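Local coordinates for SusD family protein (Bacteroides uniformis, PDB 7KV1) that probably binds beta-glucan at the surface of a human gut bacterium, as a SusD-family surface glycan-binding protein that would feed glycan uptake, at residues N72-I77 against Q93-L98; D80-G85 against M337-E342; Q147-R152 against L196-D201; L205-Y210 against T229-Y234. All coordinates share one frame; numbering follows the deposited sequence.

Contact 1: N72-I77 against Q93-L98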
loop_
_atom_site.group_PDB
_atom_site.type_symbol
_atom_site.label_atom_id
_atom_site.label_comp_id
_atom_site.label_asym_id
_atom_site.label_seq_id
_atom_site.Cartn_x
_atom_site.Cartn_y
_atom_site.Cartn_z
ATOM N N ASN A 72 -1.961 0.699 5.322
ATOM C CA ASN A 72 -2.598 -0.622 5.074
ATOM C C ASN A 72 -4.046 -0.555 5.566
ATOM O O ASN A 72 -4.906 -1.144 4.876
ATOM C CB ASN A 72 -1.801 -1.822 5.615
ATOM C CG ASN A 72 -1.601 -1.821 7.118
ATOM O OD1 ASN A 72 -1.497 -0.755 7.742
ATOM N ND2 ASN A 72 -1.513 -3.016 7.717
ATOM N N ILE A 73 -4.338 0.144 6.678
ATOM C CA ILE A 73 -5.738 0.337 7.139
ATOM C C ILE A 73 -6.494 1.047 6.002
ATOM O O ILE A 73 -7.570 0.568 5.612
ATOM C CB ILE A 73 -5.838 1.087 8.488
ATOM C CG1 ILE A 73 -5.236 0.260 9.630
ATOM C CG2 ILE A 73 -7.273 1.466 8.760
ATOM C CD1 ILE A 73 -5.103 1.015 10.925
ATOM N N ASP A 74 -5.943 2.136 5.483
ATOM C CA ASP A 74 -6.618 2.962 4.442
ATOM C C ASP A 74 -6.870 2.086 3.204
ATOM O O ASP A 74 -7.972 2.187 2.605
ATOM C CB ASP A 74 -5.803 4.216 4.125
ATOM C CG ASP A 74 -5.659 5.215 5.271
ATOM O OD1 ASP A 74 -6.351 5.054 6.320
ATOM O OD2 ASP A 74 -4.876 6.159 5.107
ATOM N N GLY A 75 -5.919 1.204 2.860
ATOM C CA GLY A 75 -6.034 0.319 1.695
ATOM C C GLY A 75 -6.915 -0.899 1.948
ATOM O O GLY A 75 -7.248 -1.607 0.970
ATOM N N GLU A 76 -7.324 -1.171 3.191
ATOM C CA GLU A 76 -8.054 -2.423 3.503
ATOM C C GLU A 76 -9.525 -2.102 3.804
ATOM O O GLU A 76 -10.393 -2.909 3.431
ATOM C CB GLU A 76 -7.382 -3.174 4.659
ATOM C CG GLU A 76 -6.039 -3.785 4.329
ATOM C CD GLU A 76 -6.090 -5.136 3.638
ATOM O OE1 GLU A 76 -7.200 -5.652 3.423
ATOM O OE2 GLU A 76 -5.024 -5.627 3.265
ATOM N N ILE A 77 -9.825 -0.990 4.461
ATOM C CA ILE A 77 -11.185 -0.781 5.041
ATOM C C ILE A 77 -12.269 -0.787 3.964
ATOM O O ILE A 77 -13.407 -1.109 4.311
ATOM C CB ILE A 77 -11.283 0.453 5.954
ATOM C CG1 ILE A 77 -10.825 1.756 5.286
ATOM C CG2 ILE A 77 -10.533 0.170 7.261
ATOM C CD1 ILE A 77 -11.171 3.011 6.101
ATOM N N GLN A 93 -15.142 7.274 13.037
ATOM C CA GLN A 93 -16.382 7.305 12.244
ATOM C C GLN A 93 -16.042 7.401 10.737
ATOM O O GLN A 93 -16.729 6.746 9.936
ATOM C CB GLN A 93 -17.225 8.461 12.764
ATOM C CG GLN A 93 -18.423 8.773 11.892
ATOM C CD GLN A 93 -19.297 9.769 12.614
ATOM O OE1 GLN A 93 -20.029 9.383 13.506
ATOM N NE2 GLN A 93 -19.164 11.046 12.276
ATOM N N ASN A 94 -15.016 8.161 10.353
ATOM C CA ASN A 94 -14.654 8.334 8.913
ATOM C C ASN A 94 -14.335 6.958 8.327
ATOM O O ASN A 94 -14.826 6.657 7.213
ATOM C CB ASN A 94 -13.533 9.356 8.718
ATOM C CG ASN A 94 -12.246 8.997 9.417
ATOM O OD1 ASN A 94 -12.275 8.445 10.515
ATOM N ND2 ASN A 94 -11.128 9.206 8.736
ATOM N N TRP A 95 -13.595 6.119 9.057
ATOM C CA TRP A 95 -13.250 4.756 8.577
ATOM C C TRP A 95 -14.526 3.917 8.435
ATOM O O TRP A 95 -14.679 3.250 7.377
ATOM C CB TRP A 95 -12.252 4.044 9.471
ATOM C CG TRP A 95 -10.881 4.630 9.520
ATOM C CD1 TRP A 95 -10.355 5.646 8.774
ATOM C CD2 TRP A 95 -9.865 4.234 10.455
ATOM N NE1 TRP A 95 -9.056 5.888 9.158
ATOM C CE2 TRP A 95 -8.723 5.011 10.171
ATOM C CE3 TRP A 95 -9.797 3.256 11.451
ATOM C CZ2 TRP A 95 -7.548 4.880 10.909
ATOM C CZ3 TRP A 95 -8.629 3.129 12.173
ATOM C CH2 TRP A 95 -7.514 3.907 11.881
ATOM N N HIS A 96 -15.434 3.960 9.424
ATOM C CA HIS A 96 -16.714 3.207 9.351
ATOM C C HIS A 96 -17.505 3.677 8.126
ATOM O O HIS A 96 -18.097 2.838 7.443
ATOM C CB HIS A 96 -17.519 3.330 10.638
ATOM C CG HIS A 96 -16.905 2.557 11.758
ATOM N ND1 HIS A 96 -17.083 1.197 11.891
ATOM C CD2 HIS A 96 -16.063 2.917 12.734
ATOM C CE1 HIS A 96 -16.414 0.763 12.935
ATOM N NE2 HIS A 96 -15.767 1.777 13.458
ATOM N N MET A 97 -17.537 4.965 7.863
ATOM C CA MET A 97 -18.361 5.505 6.748
ATOM C C MET A 97 -17.730 5.147 5.373
ATOM O O MET A 97 -18.483 4.849 4.463
ATOM C CB MET A 97 -18.566 7.007 6.935
ATOM C CG MET A 97 -19.520 7.281 8.107
ATOM S SD MET A 97 -19.730 9.013 8.489
ATOM C CE MET A 97 -20.828 9.481 7.158
ATOM N N LEU A 98 -16.413 5.176 5.242
ATOM C CA LEU A 98 -15.679 4.755 4.022
ATOM C C LEU A 98 -15.978 3.285 3.772
ATOM O O LEU A 98 -16.254 2.910 2.626
ATOM C CB LEU A 98 -14.180 5.010 4.231
ATOM C CG LEU A 98 -13.794 6.489 4.129
ATOM C CD1 LEU A 98 -12.502 6.782 4.857
ATOM C CD2 LEU A 98 -13.712 6.919 2.667
#

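Contact 2: D80-G85 against M337-E342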
loop_
_atom_site.group_PDB
_atom_site.type_symbol
_atom_site.label_atom_id
_atom_site.label_comp_id
_atom_site.label_asym_id
_atom_site.label_seq_id
_atom_site.Cartn_x
_atom_site.Cartn_y
_atom_site.Cartn_z
ATOM N N ASP A 80 -12.672 -6.302 1.585
ATOM C CA ASP A 80 -13.466 -7.420 2.152
ATOM C C ASP A 80 -12.641 -8.283 3.101
ATOM O O ASP A 80 -13.183 -9.311 3.467
ATOM C CB ASP A 80 -14.117 -8.270 1.053
ATOM C CG ASP A 80 -13.130 -8.883 0.074
ATOM O OD1 ASP A 80 -11.876 -8.501 0.110
ATOM O OD2 ASP A 80 -13.612 -9.735 -0.717
ATOM N N ASN A 81 -11.448 -7.856 3.536
ATOM C CA ASN A 81 -10.599 -8.720 4.409
ATOM C C ASN A 81 -10.934 -8.510 5.906
ATOM O O ASN A 81 -10.769 -9.478 6.715
ATOM C CB ASN A 81 -9.111 -8.471 4.213
ATOM C CG ASN A 81 -8.541 -9.119 2.968
ATOM O OD1 ASN A 81 -9.039 -10.166 2.532
ATOM N ND2 ASN A 81 -7.519 -8.483 2.402
ATOM N N PHE A 82 -11.322 -7.297 6.281
ATOM C CA PHE A 82 -11.378 -6.861 7.705
ATOM C C PHE A 82 -12.720 -6.208 7.998
ATOM O O PHE A 82 -13.389 -5.720 7.094
ATOM C CB PHE A 82 -10.281 -5.836 8.005
ATOM C CG PHE A 82 -8.899 -6.424 7.922
ATOM C CD1 PHE A 82 -8.349 -7.074 9.025
ATOM C CD2 PHE A 82 -8.208 -6.438 6.713
ATOM C CE1 PHE A 82 -7.107 -7.676 8.936
ATOM C CE2 PHE A 82 -6.945 -7.004 6.647
ATOM C CZ PHE A 82 -6.406 -7.642 7.746
ATOM N N TRP A 83 -13.024 -6.084 9.282
ATOM C CA TRP A 83 -14.003 -5.099 9.783
ATOM C C TRP A 83 -13.188 -3.893 10.259
ATOM O O TRP A 83 -11.964 -4.027 10.471
ATOM C CB TRP A 83 -14.858 -5.703 10.898
ATOM C CG TRP A 83 -15.541 -6.990 10.582
ATOM C CD1 TRP A 83 -15.380 -8.162 11.248
ATOM C CD2 TRP A 83 -16.529 -7.232 9.553
ATOM N NE1 TRP A 83 -16.206 -9.110 10.725
ATOM C CE2 TRP A 83 -16.907 -8.592 9.668
ATOM C CE3 TRP A 83 -17.096 -6.459 8.531
ATOM C CZ2 TRP A 83 -17.826 -9.198 8.812
ATOM C CZ3 TRP A 83 -18.023 -7.046 7.691
ATOM C CH2 TRP A 83 -18.386 -8.395 7.837
ATOM N N VAL A 84 -13.824 -2.747 10.393
ATOM C CA VAL A 84 -13.139 -1.525 10.875
ATOM C C VAL A 84 -12.845 -1.685 12.377
ATOM O O VAL A 84 -11.710 -1.375 12.773
ATOM C CB VAL A 84 -13.958 -0.270 10.561
ATOM C CG1 VAL A 84 -13.371 0.960 11.239
ATOM C CG2 VAL A 84 -13.998 -0.071 9.056
ATOM N N GLY A 85 -13.826 -2.117 13.163
ATOM C CA GLY A 85 -13.653 -2.301 14.617
ATOM C C GLY A 85 -13.625 -0.980 15.375
ATOM O O GLY A 85 -14.403 -0.052 15.023
ATOM N N MET A 337 -9.464 -3.147 12.836
ATOM C CA MET A 337 -9.139 -4.207 11.850
ATOM C C MET A 337 -9.255 -5.597 12.464
ATOM O O MET A 337 -8.358 -6.423 12.269
ATOM C CB MET A 337 -7.729 -4.020 11.295
ATOM C CG MET A 337 -7.554 -2.685 10.603
ATOM S SD MET A 337 -7.929 -2.800 8.834
ATOM C CE MET A 337 -6.410 -3.561 8.270
ATOM N N PRO A 338 -10.373 -5.948 13.151
ATOM C CA PRO A 338 -10.687 -7.349 13.364
ATOM C C PRO A 338 -10.660 -8.023 11.989
ATOM O O PRO A 338 -11.265 -7.486 11.019
ATOM C CB PRO A 338 -12.107 -7.411 13.920
ATOM C CG PRO A 338 -12.482 -6.003 14.249
ATOM C CD PRO A 338 -11.414 -5.073 13.697
ATOM N N MET A 339 -9.979 -9.157 11.920
ATOM C CA MET A 339 -9.968 -9.979 10.695
ATOM C C MET A 339 -11.292 -10.749 10.563
ATOM O O MET A 339 -11.702 -11.466 11.530
ATOM C CB MET A 339 -8.805 -10.967 10.658
ATOM C CG MET A 339 -8.693 -11.588 9.271
ATOM S SD MET A 339 -7.266 -12.594 9.132
ATOM C CE MET A 339 -6.048 -11.286 9.152
ATOM N N ARG A 340 -11.892 -10.718 9.373
ATOM C CA ARG A 340 -13.163 -11.458 9.124
ATOM C C ARG A 340 -12.891 -12.955 9.185
ATOM O O ARG A 340 -11.800 -13.392 8.746
ATOM C CB ARG A 340 -13.824 -11.090 7.797
ATOM C CG ARG A 340 -14.214 -9.628 7.765
ATOM C CD ARG A 340 -14.468 -9.030 6.388
ATOM N NE ARG A 340 -15.691 -9.487 5.788
ATOM C CZ ARG A 340 -16.478 -8.735 5.005
ATOM N NH1 ARG A 340 -16.226 -7.447 4.795
ATOM N NH2 ARG A 340 -17.575 -9.268 4.519
ATOM N N LEU A 341 -13.868 -13.704 9.688
ATOM C CA LEU A 341 -13.799 -15.187 9.736
ATOM C C LEU A 341 -13.640 -15.733 8.315
ATOM O O LEU A 341 -12.911 -16.712 8.105
ATOM C CB LEU A 341 -15.071 -15.739 10.403
ATOM C CG LEU A 341 -15.145 -17.269 10.537
ATOM C CD1 LEU A 341 -13.914 -17.840 11.243
ATOM C CD2 LEU A 341 -16.420 -17.680 11.280
ATOM N N GLU A 342 -14.332 -15.138 7.366
ATOM C CA GLU A 342 -14.277 -15.511 5.935
ATOM C C GLU A 342 -12.823 -15.397 5.453
ATOM O O GLU A 342 -12.368 -16.231 4.673
ATOM C CB GLU A 342 -15.293 -14.628 5.193
ATOM C CG GLU A 342 -16.738 -14.695 5.749
ATOM C CD GLU A 342 -17.160 -14.089 7.111
ATOM O OE1 GLU A 342 -16.697 -13.000 7.507
ATOM O OE2 GLU A 342 -18.034 -14.704 7.782
HETATM O O HOH W 1 -16.276 -12.210 10.704
#

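Contact 3: Q147-R152 against L196-D201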
loop_
_atom_site.group_PDB
_atom_site.type_symbol
_atom_site.label_atom_id
_atom_site.label_comp_id
_atom_site.label_asym_id
_atom_site.label_seq_id
_atom_site.Cartn_x
_atom_site.Cartn_y
_atom_site.Cartn_z
ATOM N N GLN A 147 15.583 10.706 -6.928
ATOM C CA GLN A 147 14.941 10.271 -5.662
ATOM C C GLN A 147 13.759 11.209 -5.367
ATOM O O GLN A 147 12.646 10.725 -5.062
ATOM C CB GLN A 147 15.932 10.241 -4.506
ATOM C CG GLN A 147 16.829 9.020 -4.460
ATOM C CD GLN A 147 17.857 9.188 -3.367
ATOM O OE1 GLN A 147 17.577 8.997 -2.195
ATOM N NE2 GLN A 147 19.069 9.546 -3.754
ATOM N N ALA A 148 13.955 12.516 -5.489
ATOM C CA ALA A 148 12.879 13.490 -5.211
ATOM C C ALA A 148 11.731 13.274 -6.204
ATOM O O ALA A 148 10.549 13.332 -5.784
ATOM C CB ALA A 148 13.409 14.905 -5.259
ATOM N N ARG A 149 12.030 13.029 -7.480
ATOM C CA ARG A 149 10.947 12.908 -8.488
ATOM C C ARG A 149 10.136 11.617 -8.250
ATOM O O ARG A 149 8.903 11.631 -8.420
ATOM C CB ARG A 149 11.508 13.047 -9.897
ATOM C CG ARG A 149 11.951 14.478 -10.195
ATOM C CD ARG A 149 12.732 14.608 -11.483
ATOM N NE ARG A 149 11.856 14.435 -12.625
ATOM C CZ ARG A 149 12.273 14.292 -13.873
ATOM N NH1 ARG A 149 13.574 14.363 -14.160
ATOM N NH2 ARG A 149 11.396 14.141 -14.847
ATOM N N LEU A 150 10.804 10.543 -7.869
ATOM C CA LEU A 150 10.136 9.246 -7.614
ATOM C C LEU A 150 9.259 9.351 -6.361
ATOM O O LEU A 150 8.126 8.819 -6.387
ATOM C CB LEU A 150 11.211 8.163 -7.494
ATOM C CG LEU A 150 10.681 6.741 -7.275
ATOM C CD1 LEU A 150 9.537 6.412 -8.221
ATOM C CD2 LEU A 150 11.820 5.747 -7.444
ATOM N N LEU A 151 9.723 10.029 -5.313
ATOM C CA LEU A 151 8.916 10.288 -4.098
ATOM C C LEU A 151 7.700 11.106 -4.504
ATOM O O LEU A 151 6.591 10.814 -4.060
ATOM C CB LEU A 151 9.739 11.027 -3.047
ATOM C CG LEU A 151 10.660 10.159 -2.215
ATOM C CD1 LEU A 151 11.650 11.032 -1.466
ATOM C CD2 LEU A 151 9.873 9.309 -1.224
ATOM N N ARG A 152 7.916 12.116 -5.332
ATOM C CA ARG A 152 6.825 12.987 -5.804
ATOM C C ARG A 152 5.779 12.138 -6.553
ATOM O O ARG A 152 4.574 12.312 -6.264
ATOM C CB ARG A 152 7.389 14.146 -6.621
ATOM C CG ARG A 152 6.328 15.148 -7.000
ATOM C CD ARG A 152 6.957 16.394 -7.629
ATOM N NE ARG A 152 7.661 16.157 -8.894
ATOM C CZ ARG A 152 8.313 17.096 -9.588
ATOM N NH1 ARG A 152 8.356 18.342 -9.137
ATOM N NH2 ARG A 152 8.893 16.791 -10.742
ATOM N N LEU A 196 7.093 9.374 -14.434
ATOM C CA LEU A 196 7.763 8.141 -13.952
ATOM C C LEU A 196 8.606 7.548 -15.092
ATOM O O LEU A 196 9.719 7.109 -14.840
ATOM C CB LEU A 196 6.705 7.163 -13.446
ATOM C CG LEU A 196 7.246 5.881 -12.828
ATOM C CD1 LEU A 196 8.319 6.167 -11.801
ATOM C CD2 LEU A 196 6.093 5.064 -12.237
ATOM N N GLU A 197 8.090 7.552 -16.310
ATOM C CA GLU A 197 8.852 7.115 -17.503
ATOM C C GLU A 197 10.150 7.930 -17.637
ATOM O O GLU A 197 11.207 7.320 -17.820
ATOM C CB GLU A 197 7.938 7.175 -18.711
ATOM C CG GLU A 197 6.991 5.983 -18.734
ATOM C CD GLU A 197 6.042 5.942 -19.900
ATOM O OE1 GLU A 197 5.816 7.017 -20.477
ATOM O OE2 GLU A 197 5.496 4.847 -20.210
ATOM N N ALA A 198 10.101 9.250 -17.506
ATOM C CA ALA A 198 11.322 10.097 -17.518
ATOM C C ALA A 198 12.278 9.677 -16.397
ATOM O O ALA A 198 13.509 9.549 -16.653
ATOM C CB ALA A 198 10.973 11.565 -17.460
ATOM N N VAL A 199 11.779 9.430 -15.199
ATOM C CA VAL A 199 12.661 8.996 -14.082
ATOM C C VAL A 199 13.306 7.646 -14.437
ATOM O O VAL A 199 14.533 7.498 -14.308
ATOM C CB VAL A 199 11.892 8.957 -12.752
ATOM C CG1 VAL A 199 12.648 8.207 -11.668
ATOM C CG2 VAL A 199 11.541 10.366 -12.298
ATOM N N ILE A 200 12.515 6.677 -14.864
ATOM C CA ILE A 200 13.009 5.302 -15.167
ATOM C C ILE A 200 14.021 5.359 -16.340
ATOM O O ILE A 200 15.127 4.737 -16.243
ATOM C CB ILE A 200 11.799 4.375 -15.423
ATOM C CG1 ILE A 200 11.092 4.070 -14.103
ATOM C CG2 ILE A 200 12.214 3.107 -16.170
ATOM C CD1 ILE A 200 9.745 3.386 -14.251
ATOM N N ASP A 201 13.678 6.066 -17.427
ATOM C CA ASP A 201 14.517 6.140 -18.658
ATOM C C ASP A 201 15.857 6.830 -18.346
ATOM O O ASP A 201 16.799 6.561 -19.085
ATOM C CB ASP A 201 13.833 6.893 -19.802
ATOM C CG ASP A 201 12.634 6.180 -20.394
ATOM O OD1 ASP A 201 12.496 4.990 -20.123
ATOM O OD2 ASP A 201 11.876 6.829 -21.158
#

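Contact 4: L205-Y210 against T229-Y234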
loop_
_atom_site.group_PDB
_atom_site.type_symbol
_atom_site.label_atom_id
_atom_site.label_comp_id
_atom_site.label_asym_id
_atom_site.label_seq_id
_atom_site.Cartn_x
_atom_site.Cartn_y
_atom_site.Cartn_z
ATOM N N LEU A 205 18.822 5.787 -10.916
ATOM C CA LEU A 205 18.653 5.157 -9.585
ATOM C C LEU A 205 19.311 3.786 -9.595
ATOM O O LEU A 205 19.233 3.055 -10.571
ATOM C CB LEU A 205 17.166 5.041 -9.255
ATOM C CG LEU A 205 16.398 6.360 -9.174
ATOM C CD1 LEU A 205 14.931 6.092 -8.871
ATOM C CD2 LEU A 205 16.996 7.268 -8.123
ATOM N N PRO A 206 19.930 3.356 -8.488
ATOM C CA PRO A 206 20.428 1.991 -8.407
ATOM C C PRO A 206 19.259 0.993 -8.298
ATOM O O PRO A 206 18.141 1.374 -7.894
ATOM C CB PRO A 206 21.278 2.024 -7.146
ATOM C CG PRO A 206 20.617 3.063 -6.290
ATOM C CD PRO A 206 20.109 4.122 -7.253
ATOM N N LEU A 207 19.484 -0.250 -8.715
ATOM C CA LEU A 207 18.382 -1.240 -8.860
ATOM C C LEU A 207 17.882 -1.569 -7.458
ATOM O O LEU A 207 16.645 -1.531 -7.247
ATOM C CB LEU A 207 18.832 -2.512 -9.590
ATOM C CG LEU A 207 17.694 -3.501 -9.892
ATOM C CD1 LEU A 207 16.691 -2.909 -10.865
ATOM C CD2 LEU A 207 18.237 -4.806 -10.429
ATOM N N LYS A 208 18.824 -1.812 -6.544
ATOM C CA LYS A 208 18.541 -2.341 -5.187
ATOM C C LYS A 208 19.385 -1.645 -4.110
ATOM O O LYS A 208 18.813 -1.346 -3.017
ATOM C CB LYS A 208 18.800 -3.849 -5.180
ATOM C CG LYS A 208 18.460 -4.516 -3.854
ATOM C CD LYS A 208 18.841 -5.970 -3.789
ATOM C CE LYS A 208 18.426 -6.583 -2.469
ATOM N NZ LYS A 208 18.649 -8.043 -2.449
ATOM N N TYR A 209 20.687 -1.418 -4.352
ATOM C CA TYR A 209 21.618 -0.880 -3.317
ATOM C C TYR A 209 22.299 0.378 -3.834
ATOM O O TYR A 209 22.707 0.409 -5.007
ATOM C CB TYR A 209 22.703 -1.887 -2.917
ATOM C CG TYR A 209 22.219 -3.086 -2.145
ATOM C CD1 TYR A 209 21.721 -2.959 -0.864
ATOM C CD2 TYR A 209 22.275 -4.359 -2.693
ATOM C CE1 TYR A 209 21.282 -4.063 -0.147
ATOM C CE2 TYR A 209 21.838 -5.475 -1.994
ATOM C CZ TYR A 209 21.339 -5.323 -0.717
ATOM O OH TYR A 209 20.916 -6.410 -0.018
ATOM N N TYR A 210 22.405 1.378 -2.964
ATOM C CA TYR A 210 23.290 2.560 -3.136
ATOM C C TYR A 210 24.721 2.127 -2.777
ATOM O O TYR A 210 24.864 1.294 -1.858
ATOM C CB TYR A 210 22.768 3.718 -2.289
ATOM C CG TYR A 210 21.553 4.383 -2.879
ATOM C CD1 TYR A 210 20.306 3.765 -2.831
ATOM C CD2 TYR A 210 21.658 5.604 -3.534
ATOM C CE1 TYR A 210 19.181 4.371 -3.379
ATOM C CE2 TYR A 210 20.543 6.224 -4.076
ATOM C CZ TYR A 210 19.299 5.603 -4.006
ATOM O OH TYR A 210 18.221 6.193 -4.604
ATOM N N THR A 229 14.425 3.258 -5.211
ATOM C CA THR A 229 15.321 2.508 -6.114
ATOM C C THR A 229 14.640 2.345 -7.469
ATOM O O THR A 229 13.422 2.602 -7.599
ATOM C CB THR A 229 15.701 1.148 -5.524
ATOM O OG1 THR A 229 14.478 0.439 -5.367
ATOM C CG2 THR A 229 16.427 1.238 -4.194
ATOM N N GLN A 230 15.404 1.912 -8.455
ATOM C CA GLN A 230 14.858 1.640 -9.788
ATOM C C GLN A 230 13.855 0.482 -9.645
ATOM O O GLN A 230 12.845 0.492 -10.352
ATOM C CB GLN A 230 16.013 1.378 -10.737
ATOM C CG GLN A 230 15.571 1.245 -12.172
ATOM C CD GLN A 230 15.419 2.570 -12.851
ATOM O OE1 GLN A 230 15.246 3.604 -12.198
ATOM N NE2 GLN A 230 15.463 2.525 -14.176
ATOM N N ALA A 231 14.147 -0.519 -8.818
ATOM C CA ALA A 231 13.223 -1.664 -8.610
ATOM C C ALA A 231 11.911 -1.118 -8.032
ATOM O O ALA A 231 10.837 -1.540 -8.444
ATOM C CB ALA A 231 13.827 -2.703 -7.703
ATOM N N MET A 232 11.990 -0.198 -7.085
ATOM C CA MET A 232 10.766 0.372 -6.476
ATOM C C MET A 232 9.984 1.112 -7.563
ATOM O O MET A 232 8.744 1.005 -7.568
ATOM C CB MET A 232 11.093 1.284 -5.294
ATOM C CG MET A 232 9.874 1.943 -4.699
ATOM S SD MET A 232 9.683 3.625 -5.292
ATOM C CE MET A 232 8.379 4.226 -4.219
ATOM N N ALA A 233 10.690 1.821 -8.452
ATOM C CA ALA A 233 10.131 2.582 -9.589
ATOM C C ALA A 233 9.361 1.642 -10.522
ATOM O O ALA A 233 8.229 1.988 -10.969
ATOM C CB ALA A 233 11.237 3.312 -10.336
ATOM N N TYR A 234 9.974 0.513 -10.868
ATOM C CA TYR A 234 9.322 -0.544 -11.687
ATOM C C TYR A 234 7.985 -0.991 -11.051
ATOM O O TYR A 234 7.012 -1.211 -11.759
ATOM C CB TYR A 234 10.259 -1.747 -11.861
ATOM C CG TYR A 234 11.491 -1.513 -12.695
ATOM C CD1 TYR A 234 11.663 -0.374 -13.467
ATOM C CD2 TYR A 234 12.457 -2.497 -12.791
ATOM C CE1 TYR A 234 12.808 -0.179 -14.226
ATOM C CE2 TYR A 234 13.591 -2.332 -13.572
ATOM C CZ TYR A 234 13.767 -1.168 -14.298
ATOM O OH TYR A 234 14.885 -1.025 -15.076
HETATM O O HOH W 2 16.356 5.934 -12.660
#

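Contact 1: N72-I77 against Q93-L98
In this SusD-family protein, built largely of helices, the short helices 71-76 and 93-99 meet through one indole, a compact example of how a single aromatic can join two short helices in a buried core. Trp95 has CG anti to its carbonyl carbon (chi1 -66°), and Ile73 meets the ring with both branches. Its CG2 methyl, anti to the backbone N, sits over one face, 3.8 Å from the centroid of the six-membered ring of Trp95 and almost exactly on the ring normal, a CH-pi contact. The longer branch, extended at chi2 (171°), carries CD1 of Ile73 to 3.9 Å from CH2 of Trp95. Phe336 packs against the same indole edge-to-face. Asp74 OD1 approaches the indole NE1 obliquely without bonding to it; the other carboxylate oxygen, OD2, is hydrogen-bonded to Asn69. One turn beyond Ile73, Ile77 holds CG1 in the crowded position between backbone N and carbonyl carbon (chi1 55°), with the chain then extended. This sends the chain across the root of the tryptophan at about a right angle and fits its end between Trp95 and Leu98: Ile77 CD1 lies 3.7 Å from Trp95 CB and 4.1 Å from Leu98 CB.

Contact 2: D80-G85 against M337-E342
A single beta bridge, Phe82 with Met339, joins the loop between helices 71-76 and 93-99 to the segment leading into helix 341-345, linking the two sequence-family regions of this SusD-like fold. Three backbone hydrogen bonds hold it. Trp83 N gives the shortest, 2.8 Å to Pro338 O and nearly along the C=O axis; Arg340 N reaches Asn81 O at 3.1 Å in the carbonyl plane, on a lone pair; Met337 N approaches Val84 O from above the carbonyl plane. Side chains close over both sides of the bridge. The Met337 chain, bent at chi2 and chi3, places CE over the centre of the Phe82 ring, 3.7 Å from its centroid, with SD oblique in a Met-aromatic contact. Met339 CE touches CE1 of the same ring. Arg340, at the N-cap position, runs across the Trp83 indole: CG lies 3.6 Å from the centroid of the five-membered ring, and a bend at chi3 (72°) lays the guanidinium on the six-membered ring, planes 17° apart, Arg340 CZ to Trp83 CH2 3.4 Å. Asp80 O lies over the opposite guanidinium face. A water accepts from Trp83 NE1 and Leu341 N. The off-centre cation-pi stack, with a carbonyl oxygen on the other side, would favour the arginine's positive charge and limit the guanidinium's rotation.

Contact 3: Q147-R152 against L196-D201
Leu150 and Leu196 adopt the same conformation, CG anti to the backbone N (chi1 -178° and -176°), and this turns their CD1 methyls tip to tip, 3.8 Å apart between Leu150 CD1 and Leu196 CD1. In Arg149, CG is instead anti to the carbonyl carbon, and a bend at chi3 swings the guanidinium across to helix 185-201. Val199, whose CG2 lies beside its own backbone N, slides past the arginine in the opposite direction. Its CG2 touches Arg149 CB at 3.6 Å and also sits over one guanidinium face, offset toward the rim. The contact is an antiparallel helix pair in the alpha-helical part of the SusD fold, helices 138-162 and 185-201. Their local axes approach to 9.9 Å, with 147° between N-to-C directions. Helix 230-244 lies against the leucine side, where Met232 and Ala233 meet Leu150 while Val236 and Tyr237 meet Leu196. The charged end of Arg149 has partners along both helices: NE forms a salt bridge with Glu195 and NH1 another with Glu145. Glu195 also pairs with Arg152, so one carboxylate draws together two arginines a turn apart. Over the partly exposed side, Arg149 NH2 rests 3.7 Å from Ala198 CB.

Contact 4: L205-Y210 against T229-Y234
Two backbone hydrogen bonds run from the first turn of helix 230-244 to the loop that precedes it in the chain. Gln230 N points almost straight at Pro206 O, 2.8 Å away with an N-H...O angle of 175°, although it comes from above the carbonyl plane. Ala231 N reaches Leu207 O at 3.1 Å, in the carbonyl plane and on a lone pair. A third amide of the turn is taken by the helix's own side chain: Thr229 holds OG1 in the crowded position between backbone N and carbonyl carbon (chi1 61°), where it accepts from Met232 N at 3.1 Å. Thr229 is thus a true N-cap, and loop carbonyls extend its work at the first-turn amides, which have no earlier helical turn to bond to, in this helical SusD fold. The bend of Gln230 at chi2 sets OE1 to accept from a water, 2.6 Å away, that also takes the N-H of Leu205; Gln230 NE2 donates to Ile200 O. Around these bonds carbon packs on the backbone: Leu205 CD1 lies against the Thr229 carbonyl, and Thr229 CB sits close to Pro206 O and 3.3 Å from Leu207 O. Further out the packing is apolar, Leu207 crossing Tyr234 at about a right angle, its CD1 4.2 Å from Tyr234 CE2.

How the contacts relate
From the N terminus, contact 1 closes the short loop between helices 71-76 and 93-99. Contact 2 starts within that loop and ends some 250 residues later, so the two cross along the chain; they touch where Glu76 meets Asn81, and together tie the early helices to the SusD-family region. Contacts 3 and 4 fall within the long span contact 2 encloses, yet lie on the opposite side of the chain's centre, their centres 34 to 36 Å from that of contact 2. They follow in series: contact 3 pairs helices 138-162 and 185-201, then contact 4 fastens the next loop to helix 230-244. Ile200 and Gln230, with Leu150 against Leu205, join them.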